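Local coordinates for possible substrate binding protein of ABC transporter system (Rhodopseudomonas palustris, PDB 3N0X) that probably binds branched-chain amino acids or related ligands in the periplasm and delivers them to an ABC-type importer, at residues Thr111-Arg117 / Glu331-Ala335; Ile119-Gly123 / Met326-Lys330; Ala130-Ala134 / Ala160-Leu165; Thr143-Gln149 / Ile204-Ala210; Leu216-Asp221 / Arg246-Met250. All blocks are in the same frame, centred on the assembly; numbering follows the deposited sequence.

Contact 1 of 5, residues Thr111-Arg117 / Glu331-Ala335; sequences TGEKWNR and EDHQA
W115 points the edge of its indole at the imidazole face of H333. The pair is T-shaped: the six-membered ring of W115 and the ring of H333 have centroids 5.0 Å apart and planes at 77°, and W115 CZ2 lies 3.6 Å from H333 CE1. W115 takes chi1 t with chi2 near 85°; H333 takes chi1 m. Both segments run mainly as loop; A335 begins strand 335-345. G112 to W115 form a type I beta turn, closed by W115 N to G112 O at 3.2 Å. In 331-335, H333 has a left-handed backbone (phi 59°, psi 21°), and the chain then extends through Q334. The closest CA atoms are those of T111 and D332, 5.8 Å apart. T111 CG2 packs 3.5 Å from D332 O. Two waters link T111 to D332. One lies 2.8 Å from both T111 OG1 and D332 OD2; the other donates to T111 O and D332 OD2, each at 2.7 Å. R117 O meets the imidazole edge, 3.0 Å from H333 CE1. D332 forms a salt bridge with R329. The contact joins the loop before strand 119-121 to the loop between strands 324-328 and 335-345. The chemistry implies an indirect junction: no direct hydrogen bond spans the two loops; ring packing and two waters do, while I119 O takes bonds from both W115 NE1 and H333 ND1, and R121 bonds T111 OG1 and Q334 OE1.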
# COMPACT_ATOMS: atom_id res chain seq x y z
N THR A 111 12.87 0.80 -0.10
CA THR A 111 13.44 -0.18 -1.01
C THR A 111 14.30 0.50 -2.09
O THR A 111 14.64 -0.13 -3.12
CB THR A 111 12.37 -1.04 -1.67
OG1 THR A 111 11.31 -0.21 -2.19
CG2 THR A 111 11.79 -2.06 -0.67
N GLY A 112 14.67 1.75 -1.84
CA GLY A 112 15.48 2.52 -2.76
C GLY A 112 16.78 2.96 -2.13
O GLY A 112 17.59 2.15 -1.71
N GLU A 113 16.93 4.28 -2.01
CA GLU A 113 18.16 4.91 -1.56
C GLU A 113 18.56 4.51 -0.14
O GLU A 113 19.74 4.50 0.18
CB GLU A 113 18.00 6.45 -1.60
CG GLU A 113 17.87 7.03 -3.02
N LYS A 114 17.57 4.17 0.69
CA LYS A 114 17.83 3.88 2.10
C LYS A 114 17.77 2.40 2.43
O LYS A 114 17.88 1.99 3.59
CB LYS A 114 16.82 4.64 2.97
CG LYS A 114 16.92 6.14 2.83
CD LYS A 114 18.23 6.67 3.27
CE LYS A 114 18.38 8.15 2.97
NZ LYS A 114 19.78 8.59 3.28
N TRP A 115 17.60 1.59 1.40
CA TRP A 115 17.50 0.14 1.56
C TRP A 115 18.82 -0.50 2.02
O TRP A 115 19.91 0.00 1.76
CB TRP A 115 17.12 -0.47 0.20
CG TRP A 115 17.04 -1.93 0.13
CD1 TRP A 115 15.98 -2.71 0.46
CD2 TRP A 115 18.05 -2.80 -0.37
NE1 TRP A 115 16.28 -4.03 0.22
CE2 TRP A 115 17.55 -4.11 -0.27
CE3 TRP A 115 19.36 -2.61 -0.82
CZ2 TRP A 115 18.29 -5.22 -0.66
CZ3 TRP A 115 20.11 -3.73 -1.20
CH2 TRP A 115 19.56 -5.01 -1.13
N ASN A 116 18.68 -1.62 2.72
CA ASN A 116 19.80 -2.54 2.93
C ASN A 116 19.31 -3.99 2.82
O ASN A 116 18.10 -4.25 2.79
CB ASN A 116 20.51 -2.26 4.25
CG ASN A 116 19.72 -2.66 5.45
OD1 ASN A 116 19.44 -3.84 5.66
ND2 ASN A 116 19.37 -1.67 6.29
N ARG A 117 20.27 -4.91 2.72
CA ARG A 117 20.00 -6.31 2.42
C ARG A 117 19.09 -7.04 3.42
O ARG A 117 18.56 -8.09 3.10
CB ARG A 117 21.32 -7.09 2.26
CG ARG A 117 22.11 -7.21 3.54
CD ARG A 117 23.53 -7.61 3.29
NE ARG A 117 23.60 -8.94 2.70
CZ ARG A 117 23.60 -10.07 3.40
NH1 ARG A 117 23.58 -10.06 4.73
NH2 ARG A 117 23.63 -11.24 2.76
N GLU A 331 16.17 -8.18 -6.48
CA GLU A 331 17.07 -7.02 -6.52
C GLU A 331 16.87 -6.09 -5.34
O GLU A 331 17.84 -5.66 -4.72
CB GLU A 331 16.86 -6.20 -7.80
CG GLU A 331 17.20 -6.94 -9.09
CD GLU A 331 16.01 -7.63 -9.75
OE1 GLU A 331 15.28 -8.42 -9.11
OE2 GLU A 331 15.82 -7.40 -10.97
N ASP A 332 15.61 -5.77 -5.05
CA ASP A 332 15.27 -4.75 -4.02
C ASP A 332 14.35 -5.22 -2.91
O ASP A 332 13.98 -4.43 -2.02
CB ASP A 332 14.68 -3.47 -4.68
CG ASP A 332 13.36 -3.70 -5.38
OD1 ASP A 332 12.93 -4.87 -5.47
OD2 ASP A 332 12.76 -2.68 -5.84
N HIS A 333 14.07 -6.52 -2.93
CA HIS A 333 13.26 -7.17 -1.90
C HIS A 333 11.86 -6.60 -1.72
O HIS A 333 11.24 -6.80 -0.69
CB HIS A 333 13.97 -7.11 -0.54
CG HIS A 333 15.30 -7.78 -0.50
ND1 HIS A 333 16.09 -7.75 0.63
CD2 HIS A 333 15.97 -8.53 -1.41
CE1 HIS A 333 17.19 -8.46 0.42
NE2 HIS A 333 17.15 -8.93 -0.82
N GLN A 334 11.35 -5.91 -2.74
CA GLN A 334 9.97 -5.38 -2.72
C GLN A 334 9.01 -6.46 -3.20
O GLN A 334 9.27 -7.13 -4.20
CB GLN A 334 9.86 -4.20 -3.68
CG GLN A 334 8.45 -3.67 -3.88
CD GLN A 334 7.82 -3.10 -2.60
OE1 GLN A 334 8.44 -2.27 -1.93
NE2 GLN A 334 6.61 -3.56 -2.23
N ALA A 335 7.93 -6.65 -2.46
CA ALA A 335 6.88 -7.55 -2.91
C ALA A 335 6.17 -6.95 -4.12
O ALA A 335 5.44 -5.98 -4.00
CB ALA A 335 5.85 -7.84 -1.80
O HOH W 1 10.72 -1.14 -4.72
O HOH W 2 13.78 -0.20 -5.63

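Contact 2 of 5, residues Ile119-Gly123 / Met326-Lys330; sequences IFRTG and MVFRK
I119 starts the short strand 119-121 with an extended backbone, and its O accepts a hydrogen bond from H333 ND1. F120 follows, with CA-to-CB directed toward 326-330, chi1 m and chi2 near 76°. Its ring edge meets the face of F328, which also has chi1 m. The centroids lie 5.2 Å apart, the planes stand at 66°, and F120 CD2 comes 3.9 Å from F328 CG. This T-shaped pair marks the closest backbone approach, 7.4 Å between the CA atoms of F120 and F328. At that spacing the two strands are not paired, and no hydrogen bond joins them. Strand 119-121 pairs with 100-102 in the mixed sheet, as in alpha/beta lobes of periplasmic binding proteins, and R121 forms backbone hydrogen bonds with H333 and A335 on its other side. Strand 324-328 pairs with 335-345, so F120 meets F328 across the start of that strand. R121 turns its CB away and bonds Q334 OE1 through NE, yet its O lies 3.6 Å from F328 CE1, at the ring edge. T122 leaves the strand with phi -89° and psi -33°. Its CG2 packs 3.8 Å from F328 CZ, and its O is 4.0 Å from SE of selenomethionine M326, which has chi1 m and an extended chain beyond. T122 OG1, with chi1 p, bonds E103. Helix 283-302 covers this cluster, with A294 touching both T122 and F328.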
# COMPACT_ATOMS: atom_id res chain seq x y z
N ILE A 119 16.36 -5.77 4.66
CA ILE A 119 15.03 -5.18 4.48
C ILE A 119 14.26 -5.87 3.35
O ILE A 119 14.74 -5.96 2.21
CB ILE A 119 15.13 -3.65 4.18
CG1 ILE A 119 15.99 -2.92 5.21
CG2 ILE A 119 13.70 -3.01 4.07
CD1 ILE A 119 15.65 -3.19 6.65
N PHE A 120 13.07 -6.38 3.70
CA PHE A 120 12.09 -6.85 2.73
C PHE A 120 10.83 -6.02 2.96
O PHE A 120 10.66 -5.36 3.98
CB PHE A 120 11.80 -8.33 2.88
CG PHE A 120 12.93 -9.24 2.46
CD1 PHE A 120 14.06 -9.41 3.28
CD2 PHE A 120 12.92 -9.85 1.23
CE1 PHE A 120 15.10 -10.24 2.88
CE2 PHE A 120 13.95 -10.68 0.84
CZ PHE A 120 15.03 -10.87 1.65
N ARG A 121 9.93 -6.01 1.99
CA ARG A 121 8.69 -5.25 2.14
C ARG A 121 7.52 -5.98 1.52
O ARG A 121 7.52 -6.22 0.32
CB ARG A 121 8.80 -3.85 1.53
CG ARG A 121 7.44 -3.12 1.60
CD ARG A 121 7.50 -1.66 1.66
NE ARG A 121 8.28 -1.04 0.59
CZ ARG A 121 8.55 0.27 0.58
NH1 ARG A 121 8.08 1.03 1.51
NH2 ARG A 121 9.33 0.80 -0.37
N THR A 122 6.50 -6.24 2.34
CA THR A 122 5.22 -6.75 1.85
C THR A 122 4.23 -5.62 1.48
O THR A 122 3.42 -5.82 0.57
CB THR A 122 4.57 -7.70 2.86
OG1 THR A 122 4.45 -7.06 4.14
CG2 THR A 122 5.36 -8.97 2.99
N GLY A 123 4.28 -4.50 2.19
CA GLY A 123 3.43 -3.37 1.88
C GLY A 123 3.69 -2.91 0.46
O GLY A 123 4.79 -3.10 -0.08
N MSE A 326 2.09 -12.97 -4.26
CA MSE A 326 3.09 -11.90 -4.18
C MSE A 326 4.46 -12.55 -4.40
O MSE A 326 4.61 -13.74 -4.22
CB MSE A 326 3.05 -11.17 -2.85
CG MSE A 326 1.82 -10.33 -2.64
SE MSE A 326 2.06 -9.16 -1.17
CE MSE A 326 0.30 -8.51 -1.08
N VAL A 327 5.45 -11.75 -4.82
CA VAL A 327 6.81 -12.26 -4.97
C VAL A 327 7.79 -11.20 -4.49
O VAL A 327 7.72 -10.03 -4.88
CB VAL A 327 7.11 -12.80 -6.41
CG1 VAL A 327 6.94 -11.71 -7.51
CG2 VAL A 327 8.50 -13.43 -6.48
N PHE A 328 8.72 -11.61 -3.63
CA PHE A 328 9.80 -10.68 -3.23
C PHE A 328 10.81 -10.62 -4.36
O PHE A 328 11.50 -11.58 -4.66
CB PHE A 328 10.54 -11.12 -1.98
CG PHE A 328 9.76 -10.97 -0.70
CD1 PHE A 328 9.21 -9.75 -0.28
CD2 PHE A 328 9.64 -12.06 0.15
CE1 PHE A 328 8.56 -9.64 0.90
CE2 PHE A 328 8.99 -11.94 1.38
CZ PHE A 328 8.44 -10.75 1.76
N ARG A 329 10.93 -9.46 -4.98
CA ARG A 329 11.87 -9.29 -6.07
C ARG A 329 13.27 -9.43 -5.52
O ARG A 329 13.58 -8.86 -4.48
CB ARG A 329 11.65 -7.91 -6.69
CG ARG A 329 12.59 -7.59 -7.85
CD ARG A 329 11.98 -6.57 -8.74
NE ARG A 329 11.76 -5.27 -8.09
CZ ARG A 329 11.22 -4.25 -8.73
NH1 ARG A 329 10.82 -4.39 -9.99
NH2 ARG A 329 11.12 -3.09 -8.12
N LYS A 330 14.13 -10.20 -6.19
CA LYS A 330 15.50 -10.42 -5.73
C LYS A 330 16.31 -9.11 -5.55
O LYS A 330 17.06 -8.95 -4.56
CB LYS A 330 16.22 -11.36 -6.70
CG LYS A 330 17.72 -11.59 -6.44

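Contact 3 of 5, residues Ala130-Ala134 / Ala160-Leu165; sequences AISNA and AFKEAL
Small alanines let two helices come close here. The axes of 130-134 and 160-165 approach to 7.8 Å and run in broadly the same direction, crossing at -37°. Both backbones are regular alpha-helix. The closest CA pairs are I131 with F161 at 4.9 Å and A134 with L165 at 5.2 Å. A134 is the main bump. Its CB fills a hollow, 3.3 Å from F161 O, 3.8 Å from A164 CB and 4.1 Å from L165 CD1. It also sits over the F161 ring in a CH-pi contact, 4.0 Å from the centroid. F161, chi1 t, extends forward along 130-134, bringing CD2 to 3.5 Å from A130 O and CE2 to 4.0 Å from N133 C. At the start, A130 CB meets A160 CB at 4.1 Å. I131, chi1 m and chi2 t, puts CG1 3.8 Å from A160 O and CG2 3.9 Å from A164 CB. No hydrogen bond crosses. Helices 126-137 and 152-165, before and after strand 142-149, pack side by side on the sheet face of I144, T146 and W206, in an alpha/beta lobe. F161 stacks on W206; N133 OD1 bonds W206 NE1, while its ND2 bonds D129 O.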
# COMPACT_ATOMS: atom_id res chain seq x y z
N ALA A 130 1.05 4.82 -7.68
CA ALA A 130 0.98 5.73 -8.78
C ALA A 130 0.97 5.01 -10.12
O ALA A 130 0.19 5.34 -11.01
CB ALA A 130 2.17 6.74 -8.69
N ILE A 131 1.83 4.01 -10.25
CA ILE A 131 1.92 3.25 -11.47
C ILE A 131 0.63 2.48 -11.77
O ILE A 131 0.15 2.46 -12.91
CB ILE A 131 3.18 2.32 -11.41
CG1 ILE A 131 4.44 3.16 -11.46
CG2 ILE A 131 3.15 1.30 -12.53
CD1 ILE A 131 5.73 2.43 -11.04
N SER A 132 0.09 1.80 -10.76
CA SER A 132 -1.15 1.10 -10.95
C SER A 132 -2.25 2.05 -11.46
O SER A 132 -3.07 1.66 -12.29
CB SER A 132 -1.60 0.40 -9.65
OG SER A 132 -1.92 1.32 -8.62
N ASN A 133 -2.31 3.26 -10.95
CA ASN A 133 -3.28 4.24 -11.46
C ASN A 133 -3.09 4.58 -12.93
O ASN A 133 -4.04 4.64 -13.70
CB ASN A 133 -3.31 5.49 -10.57
CG ASN A 133 -4.18 5.29 -9.36
OD1 ASN A 133 -5.38 5.63 -9.41
ND2 ASN A 133 -3.64 4.72 -8.29
N ALA A 134 -1.83 4.77 -13.34
CA ALA A 134 -1.54 5.08 -14.73
C ALA A 134 -1.93 3.94 -15.65
O ALA A 134 -2.52 4.15 -16.71
CB ALA A 134 -0.05 5.43 -14.91
N ALA A 160 6.35 8.95 -11.26
CA ALA A 160 6.14 7.50 -11.47
C ALA A 160 4.94 7.23 -12.39
O ALA A 160 4.98 6.39 -13.29
CB ALA A 160 6.00 6.79 -10.13
N PHE A 161 3.86 7.96 -12.13
CA PHE A 161 2.66 7.90 -12.94
C PHE A 161 2.99 8.23 -14.40
O PHE A 161 2.55 7.50 -15.30
CB PHE A 161 1.61 8.88 -12.34
CG PHE A 161 0.33 9.00 -13.09
CD1 PHE A 161 0.18 9.93 -14.10
CD2 PHE A 161 -0.78 8.21 -12.73
CE1 PHE A 161 -1.04 10.07 -14.77
CE2 PHE A 161 -2.00 8.37 -13.37
CZ PHE A 161 -2.13 9.28 -14.43
N LYS A 162 3.71 9.34 -14.62
CA LYS A 162 4.05 9.87 -15.96
C LYS A 162 4.88 8.87 -16.75
O LYS A 162 4.62 8.61 -17.91
CB LYS A 162 4.78 11.20 -15.81
CG LYS A 162 5.33 11.83 -17.08
CD LYS A 162 5.95 13.17 -16.66
CE LYS A 162 6.44 13.99 -17.83
NZ LYS A 162 6.92 15.30 -17.29
N GLU A 163 5.84 8.26 -16.09
CA GLU A 163 6.67 7.27 -16.77
C GLU A 163 5.84 6.05 -17.19
O GLU A 163 5.98 5.57 -18.33
CB GLU A 163 7.89 6.94 -15.93
CG GLU A 163 8.81 5.87 -16.52
CD GLU A 163 9.45 6.25 -17.87
OE1 GLU A 163 9.61 7.45 -18.19
OE2 GLU A 163 9.82 5.30 -18.60
N ALA A 164 4.98 5.52 -16.30
CA ALA A 164 4.10 4.42 -16.69
C ALA A 164 3.10 4.78 -17.78
O ALA A 164 2.75 3.96 -18.63
CB ALA A 164 3.36 3.86 -15.43
N LEU A 165 2.60 6.01 -17.71
CA LEU A 165 1.58 6.45 -18.64
C LEU A 165 2.11 6.47 -20.05
O LEU A 165 1.34 6.25 -20.99
CB LEU A 165 1.06 7.82 -18.24
CG LEU A 165 -0.27 8.20 -18.91
CD1 LEU A 165 -1.42 7.51 -18.14
CD2 LEU A 165 -0.44 9.75 -18.93

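Contact 4 of 5, residues Thr143-Gln149 / Ile204-Ala210; sequences TIATLAQ and IIWVIWA
Five backbone hydrogen bonds pair these segments in parallel. I204 N donates to T143 O at 2.9 Å, A145 N to I204 O at 3.0 Å, W206 N to A145 O at 2.9 Å, L147 N to W206 O at 3.0 Å and I208 N to L147 O at 3.0 Å. The register is I144 with I204, A145 with I205, T146 with W206 and L147 with V207, at CA distances of 4.8 to 4.9 Å. The axes of strands 143-149 and 204-207 cross at -30°. Beyond this, the Q149 amide takes over: OE1 accepts from A210 N at 2.9 Å and NE2 donates to A210 O at 3.0 Å. A water donates to Q149 OE1 and I208 O, each at 2.8 Å, and accepts from Q149 N at 2.9 Å. Q149, chi1 m and chi2 t, lays CG over W209, 3.3 Å from the centroid of the six-membered ring, as a CH-pi contact. I144, T146, I204 and W206 share one sheet face, where I144 CG2 lies 4.1 Å from W206 CB. A145, L147, I205 and V207 share the other, with L147 CB 4.3 Å from V207 CG2. Helix 152-165 touches the first face and helix 215-221 the second. These are the middle strands of a four-stranded parallel sheet with helices on both faces, the alpha/beta core of one lobe of a type I periplasmic binding protein.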
# COMPACT_ATOMS: atom_id res chain seq x y z
N THR A 143 -6.62 11.75 -22.53
CA THR A 143 -5.70 12.82 -22.17
C THR A 143 -5.88 13.10 -20.69
O THR A 143 -7.02 13.20 -20.24
CB THR A 143 -5.96 14.11 -22.98
OG1 THR A 143 -5.90 13.76 -24.39
CG2 THR A 143 -4.90 15.21 -22.68
N ILE A 144 -4.76 13.23 -19.97
CA ILE A 144 -4.73 13.39 -18.54
C ILE A 144 -4.03 14.70 -18.17
O ILE A 144 -3.06 15.11 -18.80
CB ILE A 144 -4.02 12.19 -17.89
CG1 ILE A 144 -4.91 10.96 -18.10
CG2 ILE A 144 -3.78 12.41 -16.39
CD1 ILE A 144 -4.24 9.69 -17.97
N ALA A 145 -4.56 15.38 -17.14
CA ALA A 145 -3.84 16.42 -16.44
C ALA A 145 -3.72 15.97 -15.00
O ALA A 145 -4.69 15.41 -14.43
CB ALA A 145 -4.61 17.77 -16.46
N THR A 146 -2.59 16.25 -14.37
CA THR A 146 -2.41 15.82 -12.99
C THR A 146 -2.43 17.01 -12.01
O THR A 146 -2.02 18.11 -12.33
CB THR A 146 -1.08 15.03 -12.80
OG1 THR A 146 0.04 15.84 -13.17
CG2 THR A 146 -1.07 13.67 -13.65
N LEU A 147 -2.91 16.74 -10.79
CA LEU A 147 -2.86 17.70 -9.70
C LEU A 147 -2.19 16.98 -8.54
O LEU A 147 -2.58 15.87 -8.15
CB LEU A 147 -4.26 18.15 -9.27
CG LEU A 147 -4.37 19.04 -8.02
CD1 LEU A 147 -3.61 20.35 -8.23
CD2 LEU A 147 -5.87 19.28 -7.71
N ALA A 148 -1.22 17.67 -7.94
CA ALA A 148 -0.45 17.14 -6.81
C ALA A 148 -0.03 18.30 -5.93
O ALA A 148 -0.04 19.46 -6.36
CB ALA A 148 0.79 16.36 -7.32
N GLN A 149 0.34 17.96 -4.70
CA GLN A 149 0.98 18.89 -3.77
C GLN A 149 2.47 19.07 -4.13
O GLN A 149 3.14 18.12 -4.58
CB GLN A 149 0.86 18.33 -2.37
CG GLN A 149 -0.59 18.21 -1.90
CD GLN A 149 -0.80 17.18 -0.84
OE1 GLN A 149 -0.50 16.00 -1.02
NE2 GLN A 149 -1.28 17.63 0.32
N ILE A 204 -9.31 13.37 -18.39
CA ILE A 204 -9.28 12.98 -16.98
C ILE A 204 -8.30 13.85 -16.21
O ILE A 204 -7.18 14.08 -16.68
CB ILE A 204 -8.85 11.52 -16.80
CG1 ILE A 204 -9.70 10.56 -17.67
CG2 ILE A 204 -8.93 11.10 -15.30
CD1 ILE A 204 -9.21 9.08 -17.64
N ILE A 205 -8.72 14.35 -15.05
CA ILE A 205 -7.81 14.98 -14.08
C ILE A 205 -7.53 13.87 -13.08
O ILE A 205 -8.46 13.39 -12.41
CB ILE A 205 -8.44 16.21 -13.36
CG1 ILE A 205 -8.71 17.33 -14.39
CG2 ILE A 205 -7.53 16.66 -12.21
CD1 ILE A 205 -9.59 18.43 -13.84
N TRP A 206 -6.25 13.50 -12.93
CA TRP A 206 -5.84 12.51 -11.93
C TRP A 206 -5.19 13.26 -10.77
O TRP A 206 -4.28 14.06 -10.96
CB TRP A 206 -4.88 11.45 -12.52
CG TRP A 206 -4.55 10.41 -11.54
CD1 TRP A 206 -5.35 9.38 -11.16
CD2 TRP A 206 -3.34 10.26 -10.78
NE1 TRP A 206 -4.73 8.60 -10.21
CE2 TRP A 206 -3.49 9.10 -9.96
CE3 TRP A 206 -2.14 10.97 -10.71
CZ2 TRP A 206 -2.49 8.66 -9.09
CZ3 TRP A 206 -1.13 10.51 -9.83
CH2 TRP A 206 -1.33 9.36 -9.05
N VAL A 207 -5.69 12.99 -9.56
CA VAL A 207 -5.23 13.66 -8.36
C VAL A 207 -4.42 12.69 -7.49
O VAL A 207 -4.80 11.51 -7.30
CB VAL A 207 -6.42 14.19 -7.58
CG1 VAL A 207 -5.96 14.97 -6.32
CG2 VAL A 207 -7.28 15.13 -8.46
N ILE A 208 -3.33 13.21 -6.94
CA ILE A 208 -2.59 12.51 -5.91
C ILE A 208 -2.54 13.51 -4.75
O ILE A 208 -2.13 14.66 -4.92
CB ILE A 208 -1.19 12.00 -6.34
CG1 ILE A 208 -0.46 11.38 -5.14
CG2 ILE A 208 -0.36 13.12 -6.96
CD1 ILE A 208 0.86 10.70 -5.48
N TRP A 209 -2.95 13.07 -3.57
CA TRP A 209 -3.06 14.00 -2.44
C TRP A 209 -2.92 13.22 -1.12
O TRP A 209 -3.49 12.14 -0.97
CB TRP A 209 -4.42 14.72 -2.46
CG TRP A 209 -4.42 16.03 -1.77
CD1 TRP A 209 -4.75 16.29 -0.47
CD2 TRP A 209 -4.07 17.30 -2.35
NE1 TRP A 209 -4.65 17.64 -0.21
CE2 TRP A 209 -4.23 18.28 -1.34
CE3 TRP A 209 -3.67 17.71 -3.62
CZ2 TRP A 209 -3.97 19.62 -1.57
CZ3 TRP A 209 -3.43 19.02 -3.85
CH2 TRP A 209 -3.56 19.98 -2.82
N ALA A 210 -2.21 13.80 -0.17
CA ALA A 210 -2.09 13.22 1.18
C ALA A 210 -2.56 14.27 2.18
O ALA A 210 -2.29 15.44 2.05
CB ALA A 210 -0.63 12.81 1.47
O HOH W 3 0.26 15.30 -3.57

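Contact 5 of 5, residues Leu216-Asp221 / Arg246-Met250; sequences LTKLQD and RLPGM
This is a helix-to-loop contact on the face of the parallel sheet that carries L147 and V207. Helix 215-221 meets the loop between strands 229-233 and 251-254. The closest CA pairs are T217 with R246 at 7.1 Å and Q220 with L247 at 7.6 Å. Q220, chi1 t and chi2 p, donates from NE2 to R246 O at 3.3 Å. A water accepts from Q220 NE2 and donates to P248 O, both at 2.9 Å. L247 to M250 form a type II beta turn, with M250 N to L247 O at 3.1 Å and G249 at positive phi (85°). The apolar part is L216 CB with L247 CD1 at 3.8 Å and L216 CD1 with SE of selenomethionine M250 at 4.1 Å. R246 folds over the helix and forms a salt bridge with D221, though the modelled atoms are too close for their positions to be certain. Inward, L216 rests on strands 202-207 and 229-233, while G249 and M250 form backbone hydrogen bonds with V344 of strand 335-345.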
# COMPACT_ATOMS: atom_id res chain seq x y z
N LEU A 216 -10.74 16.46 -4.36
CA LEU A 216 -11.71 15.76 -5.26
C LEU A 216 -13.11 16.35 -5.14
O LEU A 216 -13.77 16.61 -6.17
CB LEU A 216 -11.72 14.25 -5.02
CG LEU A 216 -10.66 13.38 -5.76
CD1 LEU A 216 -10.72 13.54 -7.28
CD2 LEU A 216 -9.27 13.66 -5.27
N THR A 217 -13.56 16.60 -3.91
CA THR A 217 -14.85 17.22 -3.67
C THR A 217 -14.92 18.64 -4.22
O THR A 217 -15.90 19.03 -4.84
CB THR A 217 -15.14 17.35 -2.13
OG1 THR A 217 -15.04 16.07 -1.53
CG2 THR A 217 -16.50 17.95 -1.90
N LYS A 218 -13.88 19.42 -3.95
CA LYS A 218 -13.82 20.78 -4.41
C LYS A 218 -13.73 20.94 -5.91
O LYS A 218 -14.35 21.84 -6.49
CB LYS A 218 -12.69 21.53 -3.68
CG LYS A 218 -13.00 21.66 -2.17
CD LYS A 218 -11.83 22.20 -1.40
CE LYS A 218 -12.21 22.45 0.09
NZ LYS A 218 -10.98 22.53 0.93
N LEU A 219 -13.03 20.03 -6.58
CA LEU A 219 -13.04 20.04 -8.05
C LEU A 219 -14.43 19.59 -8.58
O LEU A 219 -14.93 20.20 -9.53
CB LEU A 219 -11.96 19.12 -8.63
CG LEU A 219 -10.53 19.61 -8.47
CD1 LEU A 219 -9.54 18.50 -8.85
CD2 LEU A 219 -10.32 20.90 -9.28
N GLN A 220 -14.99 18.54 -7.98
CA GLN A 220 -16.33 18.06 -8.36
C GLN A 220 -17.38 19.17 -8.21
O GLN A 220 -18.30 19.28 -9.05
CB GLN A 220 -16.71 16.81 -7.54
CG GLN A 220 -18.04 16.13 -7.93
CD GLN A 220 -17.95 15.34 -9.23
OE1 GLN A 220 -17.56 15.87 -10.27
NE2 GLN A 220 -18.33 14.07 -9.18
N ASP A 221 -17.24 20.01 -7.18
CA ASP A 221 -18.17 21.12 -6.97
C ASP A 221 -18.12 22.13 -8.12
O ASP A 221 -19.09 22.86 -8.36
CB ASP A 221 -17.89 21.88 -5.63
CG ASP A 221 -18.24 21.08 -4.38
OD1 ASP A 221 -19.11 20.19 -4.45
OD2 ASP A 221 -17.63 21.36 -3.31
N ARG A 246 -19.53 10.92 -3.27
CA ARG A 246 -19.82 12.10 -4.10
C ARG A 246 -19.28 11.99 -5.53
O ARG A 246 -19.53 12.91 -6.34
CB ARG A 246 -19.23 13.34 -3.43
CG ARG A 246 -20.04 13.87 -2.20
CD ARG A 246 -20.94 15.06 -2.56
NE ARG A 246 -20.17 16.29 -2.83
CZ ARG A 246 -19.87 16.77 -4.04
NH1 ARG A 246 -20.28 16.18 -5.16
NH2 ARG A 246 -19.14 17.88 -4.13
N LEU A 247 -18.61 10.87 -5.87
CA LEU A 247 -17.92 10.68 -7.16
C LEU A 247 -18.37 9.40 -7.89
O LEU A 247 -17.53 8.54 -8.23
CB LEU A 247 -16.40 10.65 -6.90
CG LEU A 247 -15.78 11.86 -6.17
CD1 LEU A 247 -14.40 11.55 -5.57
CD2 LEU A 247 -15.74 12.99 -7.18
N PRO A 248 -19.67 9.22 -8.10
CA PRO A 248 -20.12 8.01 -8.75
C PRO A 248 -19.43 7.78 -10.10
O PRO A 248 -19.30 8.72 -10.89
CB PRO A 248 -21.63 8.25 -8.93
CG PRO A 248 -21.78 9.71 -8.85
CD PRO A 248 -20.79 10.15 -7.86
N GLY A 249 -18.98 6.56 -10.34
CA GLY A 249 -18.39 6.19 -11.61
C GLY A 249 -16.90 6.51 -11.70
O GLY A 249 -16.27 6.17 -12.70
N MSE A 250 -16.34 7.16 -10.69
CA MSE A 250 -14.92 7.49 -10.69
C MSE A 250 -14.11 6.20 -10.79
O MSE A 250 -14.40 5.20 -10.11
CB MSE A 250 -14.49 8.25 -9.45
CG MSE A 250 -13.02 8.65 -9.49
SE MSE A 250 -12.57 9.96 -8.17
CE MSE A 250 -12.88 8.94 -6.72
O HOH W 4 -18.79 11.58 -10.54

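The contacts fall into two groups. Contacts 1 and 2 have centres 8 Å apart and touch: H333 ND1 bonds I119 O at 2.7 Å, and R121 NE bonds Q334 OE1 at 2.8 Å. Contacts 3, 4 and 5 form the other group, around the four-stranded parallel sheet. Contacts 3 and 4 lie 11 Å apart between centres, with F161 CE2 3.5 Å from W206 CD2. Contact 5 packs on contact 4, L216 CD2 lying 3.7 Å from V207 CB, on the face opposite the one that contact 3 covers. Contacts 1 and 5 are farthest apart, at 36 Å between centres. A glycerol, probably from crystallisation, lies about 3 Å from the M250 side chain.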